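Local coordinates for general odorant-binding protein 28a (Drosophila melanogaster, PDB 6QQ4) that probably binds and carries small odorant molecules, as a secreted insect odorant-binding protein, and is involved in detecting the floral odour beta-ionone, at residues D1-E11 with A70-K82. Sequence-based numbering, arbitrary orientation.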
ATOM      1  N   ASP A   1      13.490  -1.209  11.193  1.00 59.78           N
ATOM      2  CA  ASP A   1      12.093  -1.240  11.609  1.00 62.47           C
ATOM      3  C   ASP A   1      11.160  -1.114  10.409  1.00 60.02           C
ATOM      4  O   ASP A   1       9.969  -1.428  10.499  1.00 56.09           O
ATOM      5  CB  ASP A   1      11.814  -0.128  12.619  1.00 58.90           C
ATOM      6  CG  ASP A   1      10.433  -0.236  13.257  1.00 59.33           C
ATOM      7  OD1 ASP A   1      10.219  -1.147  14.087  1.00 64.22           O
ATOM      8  OD2 ASP A   1       9.562   0.607  12.951  1.00 57.99           O
ATOM      9  N   GLU A   2      11.693  -0.645   9.284  1.00 60.25           N
ATOM     10  CA  GLU A   2      10.942  -0.703   8.037  1.00 52.85           C
ATOM     11  C   GLU A   2      10.729  -2.162   7.659  1.00 56.93           C
ATOM     12  O   GLU A   2       9.700  -2.525   7.081  1.00 55.58           O
ATOM     13  CB  GLU A   2      11.663   0.029   6.910  1.00 59.95           C
ATOM     14  CG  GLU A   2      10.854   0.061   5.632  1.00 57.60           C
ATOM     15  CD  GLU A   2      11.709   0.179   4.396  1.00 62.90           C
ATOM     16  OE1 GLU A   2      12.476   1.162   4.291  1.00 61.58           O
ATOM     17  OE2 GLU A   2      11.615  -0.721   3.531  1.00 68.83           O
ATOM     18  N   LYS A   3      11.718  -2.989   7.987  1.00 55.42           N
ATOM     19  CA  LYS A   3      11.617  -4.433   7.814  1.00 53.06           C
ATOM     20  C   LYS A   3      10.387  -4.986   8.523  1.00 48.16           C
ATOM     21  O   LYS A   3       9.618  -5.751   7.947  1.00 49.39           O
ATOM     22  CB  LYS A   3      12.873  -5.129   8.345  1.00 54.16           C
ATOM     23  CG  LYS A   3      14.154  -4.815   7.580  1.00 59.11           C
ATOM     24  CD  LYS A   3      14.144  -5.432   6.187  1.00 59.71           C
ATOM     25  CE  LYS A   3      15.475  -5.198   5.471  1.00 65.89           C
ATOM     26  NZ  LYS A   3      15.503  -5.767   4.089  1.00 62.67           N
ATOM     27  N   GLU A   4      10.216  -4.593   9.779  1.00 50.75           N
ATOM     28  CA  GLU A   4       9.106  -5.063  10.601  1.00 55.35           C
ATOM     29  C   GLU A   4       7.762  -4.576  10.058  1.00 49.64           C
ATOM     30  O   GLU A   4       6.750  -5.271  10.162  1.00 44.07           O
ATOM     31  CB  GLU A   4       9.312  -4.611  12.048  1.00 55.00           C
ATOM     32  CG  GLU A   4      10.648  -5.085  12.614  1.00 60.06           C
ATOM     33  CD  GLU A   4      11.124  -4.280  13.812  1.00 66.39           C
ATOM     34  OE1 GLU A   4      12.302  -3.859  13.810  1.00 66.84           O
ATOM     35  OE2 GLU A   4      10.336  -4.084  14.760  1.00 65.97           O
ATOM     36  N   ALA A   5       7.769  -3.390   9.460  1.00 48.17           N
ATOM     37  CA  ALA A   5       6.586  -2.845   8.807  1.00 47.12           C
ATOM     38  C   ALA A   5       6.164  -3.721   7.633  1.00 49.05           C
ATOM     39  O   ALA A   5       4.980  -4.001   7.447  1.00 43.68           O
ATOM     40  CB  ALA A   5       6.844  -1.428   8.340  1.00 49.40           C
ATOM     41  N   LEU A   6       7.135  -4.158   6.837  1.00 44.79           N
ATOM     42  CA  LEU A   6       6.834  -5.033   5.716  1.00 50.29           C
ATOM     43  C   LEU A   6       6.356  -6.396   6.214  1.00 43.98           C
ATOM     44  O   LEU A   6       5.504  -7.019   5.596  1.00 41.86           O
ATOM     45  CB  LEU A   6       8.053  -5.201   4.811  1.00 55.08           C
ATOM     46  CG  LEU A   6       7.745  -5.812   3.443  1.00 53.81           C
ATOM     47  CD1 LEU A   6       6.836  -4.875   2.636  1.00 48.87           C
ATOM     48  CD2 LEU A   6       9.029  -6.129   2.685  1.00 51.27           C
ATOM     49  N   ALA A   7       6.903  -6.848   7.339  1.00 43.81           N
ATOM     50  CA  ALA A   7       6.485  -8.110   7.930  1.00 43.41           C
ATOM     51  C   ALA A   7       5.013  -8.077   8.369  1.00 45.22           C
ATOM     52  O   ALA A   7       4.285  -9.060   8.195  1.00 40.39           O
ATOM     53  CB  ALA A   7       7.386  -8.461   9.113  1.00 41.60           C
ATOM     54  N   LYS A   8       4.583  -6.954   8.941  1.00 39.69           N
ATOM     55  CA  LYS A   8       3.193  -6.782   9.351  1.00 41.38           C
ATOM     56  C   LYS A   8       2.277  -6.773   8.136  1.00 43.16           C
ATOM     57  O   LYS A   8       1.180  -7.316   8.161  1.00 40.77           O
ATOM     58  CB  LYS A   8       3.011  -5.482  10.141  1.00 39.17           C
ATOM     59  N   LEU A   9       2.744  -6.144   7.070  1.00 43.99           N
ATOM     60  CA  LEU A   9       1.962  -6.039   5.850  1.00 44.43           C
ATOM     61  C   LEU A   9       1.731  -7.417   5.254  1.00 43.94           C
ATOM     62  O   LEU A   9       0.681  -7.682   4.665  1.00 43.17           O
ATOM     63  CB  LEU A   9       2.672  -5.142   4.836  1.00 48.83           C
ATOM     64  CG  LEU A   9       1.779  -4.237   3.993  1.00 53.59           C
ATOM     65  CD1 LEU A   9       1.416  -3.010   4.801  1.00 53.20           C
ATOM     66  CD2 LEU A   9       2.459  -3.847   2.685  1.00 54.08           C
ATOM     67  N   MET A  10       2.717  -8.294   5.412  1.00 45.25           N
ATOM     68  CA  MET A  10       2.637  -9.627   4.824  1.00 46.52           C
ATOM     69  C   MET A  10       1.714 -10.541   5.606  1.00 40.80           C
ATOM     70  O   MET A  10       1.071 -11.412   5.021  1.00 45.26           O
ATOM     71  CB  MET A  10       4.027 -10.247   4.703  1.00 45.95           C
ATOM     72  CG  MET A  10       4.803  -9.647   3.555  1.00 49.93           C
ATOM     73  SD  MET A  10       3.742  -9.418   2.086  1.00 61.11           S
ATOM     74  CE  MET A  10       3.877  -7.653   1.845  1.00 48.78           C
ATOM     75  N   GLU A  11       1.640 -10.334   6.920  1.00 41.70           N
ATOM     76  CA  GLU A  11       0.681 -11.055   7.742  1.00 43.93           C
ATOM     77  C   GLU A  11      -0.725 -10.653   7.326  1.00 40.86           C
ATOM     78  O   GLU A  11      -1.595 -11.493   7.127  1.00 42.32           O
ATOM     79  CB  GLU A  11       0.879 -10.758   9.228  1.00 45.49           C
ATOM     80  CG  GLU A  11       2.271 -11.025   9.773  1.00 48.69           C
ATOM     81  CD  GLU A  11       2.435 -10.506  11.198  1.00 51.39           C
ATOM     82  OE1 GLU A  11       1.566 -10.806  12.050  1.00 52.25           O
ATOM     83  OE2 GLU A  11       3.419  -9.772  11.459  1.00 53.30           O
ATOM     84  N   ALA A  70       1.436   5.870   7.871  1.00 54.67           N
ATOM     85  CA  ALA A  70       2.746   5.866   7.224  1.00 58.28           C
ATOM     86  C   ALA A  70       3.738   4.898   7.888  1.00 58.73           C
ATOM     87  O   ALA A  70       4.570   4.287   7.201  1.00 54.33           O
ATOM     88  CB  ALA A  70       3.325   7.284   7.201  1.00 54.59           C
ATOM     89  N   LYS A  71       3.648   4.743   9.208  1.00 55.77           N
ATOM     90  CA  LYS A  71       4.567   3.851   9.917  1.00 56.87           C
ATOM     91  C   LYS A  71       4.315   2.381   9.562  1.00 58.06           C
ATOM     92  O   LYS A  71       5.159   1.525   9.829  1.00 56.91           O
ATOM     93  CB  LYS A  71       4.475   4.050  11.435  1.00 54.55           C
ATOM     94  CG  LYS A  71       3.359   3.281  12.105  1.00 56.12           C
ATOM     95  CD  LYS A  71       3.593   3.184  13.605  1.00 58.02           C
ATOM     96  CE  LYS A  71       2.659   2.161  14.240  1.00 56.83           C
ATOM     97  NZ  LYS A  71       2.470   2.368  15.703  1.00 52.81           N
ATOM     98  N   GLN A  72       3.160   2.097   8.955  1.00 57.53           N
ATOM     99  CA  GLN A  72       2.856   0.750   8.469  1.00 55.80           C
ATOM    100  C   GLN A  72       3.606   0.452   7.177  1.00 55.51           C
ATOM    101  O   GLN A  72       3.604  -0.683   6.703  1.00 53.95           O
ATOM    102  CB  GLN A  72       1.352   0.564   8.233  1.00 54.76           C
ATOM    103  CG  GLN A  72       0.479   0.867   9.434  1.00 58.86           C
ATOM    104  CD  GLN A  72       0.972   0.198  10.704  1.00 62.14           C
ATOM    105  OE1 GLN A  72       1.250   0.868  11.701  1.00 59.53           O
ATOM    106  NE2 GLN A  72       1.073  -1.129  10.680  1.00 61.02           N
ATOM    107  N   TYR A  73       4.242   1.475   6.610  1.00 56.34           N
ATOM    108  CA  TYR A  73       5.011   1.324   5.378  1.00 54.52           C
ATOM    109  C   TYR A  73       6.529   1.471   5.588  1.00 55.80           C
ATOM    110  O   TYR A  73       7.325   0.791   4.938  1.00 55.12           O
ATOM    111  CB  TYR A  73       4.555   2.351   4.337  1.00 58.27           C
ATOM    112  CG  TYR A  73       3.269   2.028   3.608  1.00 55.12           C
ATOM    113  CD1 TYR A  73       3.273   1.225   2.471  1.00 52.95           C
ATOM    114  CD2 TYR A  73       2.055   2.556   4.033  1.00 54.87           C
ATOM    115  CE1 TYR A  73       2.104   0.943   1.788  1.00 51.27           C
ATOM    116  CE2 TYR A  73       0.878   2.279   3.356  1.00 54.57           C
ATOM    117  CZ  TYR A  73       0.910   1.474   2.233  1.00 51.03           C
ATOM    118  OH  TYR A  73      -0.258   1.197   1.560  1.00 54.72           O
ATOM    119  N   THR A  74       6.928   2.365   6.485  1.00 52.57           N
ATOM    120  CA  THR A  74       8.338   2.733   6.610  1.00 52.69           C
ATOM    121  C   THR A  74       8.964   2.407   7.968  1.00 54.81           C
ATOM    122  O   THR A  74      10.190   2.448   8.122  1.00 51.91           O
ATOM    123  CB  THR A  74       8.529   4.243   6.364  1.00 55.89           C
ATOM    124  OG1 THR A  74       7.872   4.978   7.403  1.00 47.45           O
ATOM    125  CG2 THR A  74       7.946   4.647   5.014  1.00 53.06           C
ATOM    126  N   GLY A  75       8.125   2.098   8.952  1.00 55.15           N
ATOM    127  CA  GLY A  75       8.595   1.944  10.314  1.00 57.04           C
ATOM    128  C   GLY A  75       8.683   3.291  11.008  1.00 51.54           C
ATOM    129  O   GLY A  75       8.259   4.306  10.452  1.00 55.24           O
ATOM    130  N   ASN A  76       9.245   3.303  12.211  1.00 54.16           N
ATOM    131  CA  ASN A  76       9.238   4.492  13.060  1.00 52.40           C
ATOM    132  C   ASN A  76      10.290   5.557  12.729  1.00 53.83           C
ATOM    133  O   ASN A  76      10.194   6.681  13.228  1.00 51.09           O
ATOM    134  CB  ASN A  76       9.399   4.075  14.528  1.00 51.13           C
ATOM    135  CG  ASN A  76       8.069   3.782  15.205  1.00 60.80           C
ATOM    136  OD1 ASN A  76       7.530   4.623  15.922  1.00 63.12           O
ATOM    137  ND2 ASN A  76       7.529   2.589  14.974  1.00 58.53           N
ATOM    138  N   ASP A  77      11.279   5.224  11.898  1.00 49.09           N
ATOM    139  CA  ASP A  77      12.372   6.164  11.596  1.00 49.70           C
ATOM    140  C   ASP A  77      11.903   7.532  11.081  1.00 47.79           C
ATOM    141  O   ASP A  77      11.135   7.594  10.122  1.00 44.84           O
ATOM    142  CB  ASP A  77      13.325   5.574  10.562  1.00 50.73           C
ATOM    143  CG  ASP A  77      14.308   6.611  10.035  1.00 51.14           C
ATOM    144  OD1 ASP A  77      15.388   6.771  10.641  1.00 47.90           O
ATOM    145  OD2 ASP A  77      13.990   7.280   9.028  1.00 49.40           O
ATOM    146  N   PRO A  78      12.409   8.627  11.688  1.00 43.33           N
ATOM    147  CA  PRO A  78      11.945   9.995  11.412  1.00 39.90           C
ATOM    148  C   PRO A  78      12.107  10.449   9.952  1.00 35.50           C
ATOM    149  O   PRO A  78      11.133  10.889   9.364  1.00 31.41           O
ATOM    150  CB  PRO A  78      12.821  10.860  12.339  1.00 35.98           C
ATOM    151  CG  PRO A  78      13.294   9.948  13.384  1.00 39.71           C
ATOM    152  CD  PRO A  78      13.487   8.620  12.688  1.00 44.37           C
ATOM    153  N   ALA A  79      13.309  10.347   9.391  1.00 41.09           N
ATOM    154  CA  ALA A  79      13.562  10.824   8.030  1.00 40.20           C
ATOM    155  C   ALA A  79      12.702  10.086   6.997  1.00 40.67           C
ATOM    156  O   ALA A  79      12.051  10.724   6.153  1.00 39.32           O
ATOM    157  CB  ALA A  79      15.047  10.688   7.685  1.00 44.28           C
ATOM    158  N   LYS A  80      12.691   8.753   7.080  1.00 43.67           N
ATOM    159  CA  LYS A  80      11.847   7.918   6.230  1.00 43.75           C
ATOM    160  C   LYS A  80      10.387   8.265   6.399  1.00 42.50           C
ATOM    161  O   LYS A  80       9.668   8.506   5.420  1.00 39.09           O
ATOM    162  CB  LYS A  80      12.022   6.435   6.553  1.00 49.05           C
ATOM    163  CG  LYS A  80      13.262   5.773   6.001  1.00 52.46           C
ATOM    164  CD  LYS A  80      13.319   4.334   6.496  1.00 54.77           C
ATOM    165  CE  LYS A  80      14.563   3.615   6.003  1.00 56.46           C
ATOM    166  NZ  LYS A  80      14.775   2.333   6.735  1.00 62.06           N
ATOM    167  N   LEU A  81       9.960   8.259   7.655  1.00 36.62           N
ATOM    168  CA  LEU A  81       8.566   8.454   8.008  1.00 41.67           C
ATOM    169  C   LEU A  81       8.063   9.754   7.442  1.00 38.71           C
ATOM    170  O   LEU A  81       6.954   9.819   6.929  1.00 42.85           O
ATOM    171  CB  LEU A  81       8.393   8.439   9.524  1.00 42.23           C
ATOM    172  CG  LEU A  81       7.068   8.021  10.142  1.00 44.57           C
ATOM    173  CD1 LEU A  81       6.381   6.988   9.289  1.00 52.98           C
ATOM    174  CD2 LEU A  81       7.352   7.459  11.526  1.00 51.08           C
ATOM    175  N   LYS A  82       8.894  10.790   7.524  1.00 37.36           N
ATOM    176  CA  LYS A  82       8.511  12.094   7.017  1.00 38.63           C
ATOM    177  C   LYS A  82       8.215  12.008   5.526  1.00 39.36           C
ATOM    178  O   LYS A  82       7.241  12.574   5.057  1.00 41.24           O
ATOM    179  CB  LYS A  82       9.605  13.133   7.283  1.00 37.11           C
ATOM    180  CG  LYS A  82       9.307  14.517   6.701  1.00 46.35           C
ATOM    181  CD  LYS A  82      10.498  15.469   6.841  1.00 49.46           C
ATOM    182  CE  LYS A  82      11.756  14.920   6.155  1.00 57.31           C
ATOM    183  NZ  LYS A  82      11.569  14.584   4.699  1.00 53.48           N
TER
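Glu2 lies against the C-terminal end of helix 66-74 and reaches on to Lys80. The contact belongs to the all-helical insect odorant-binding protein fold. The N-terminal helix 2-20 meets the turn that links helix 66-74 to helix 78-91, and the segment axes of 2-11 and 70-74 make an angle of 107°. Glu2 CB rests 3.1 Å from Thr74 O. Glu2 CG is anti to the backbone N (chi1 -176°), which brings it beside the carbonyl oxygens of Tyr73 and Thr74. It lies 3.5 Å from Thr74 O. The chain then runs on extended. Glu2 OE1 forms a salt bridge with Lys80 NZ at 3.6 Å, and the two side chains cross at about a right angle. Glu2 OE2 has a long, weak ion pair with Lys33. Ala5 CB packs on the carbonyls of Lys71 and Gln72. Leu9 CD1 touches Gln72 O, while the same side chain also packs on helix 39-52. Gly75, just after the helix, has positive phi, and its CA is 3.1 Å from Asp1 OD2. Asn76 N donates to Asp1 OD2 at 2.8 Å, on the anti side of the carboxylate and 20° out of its plane. Asn76 ND2 adds a weak bond to Asp1 OD2 at 3.5 Å.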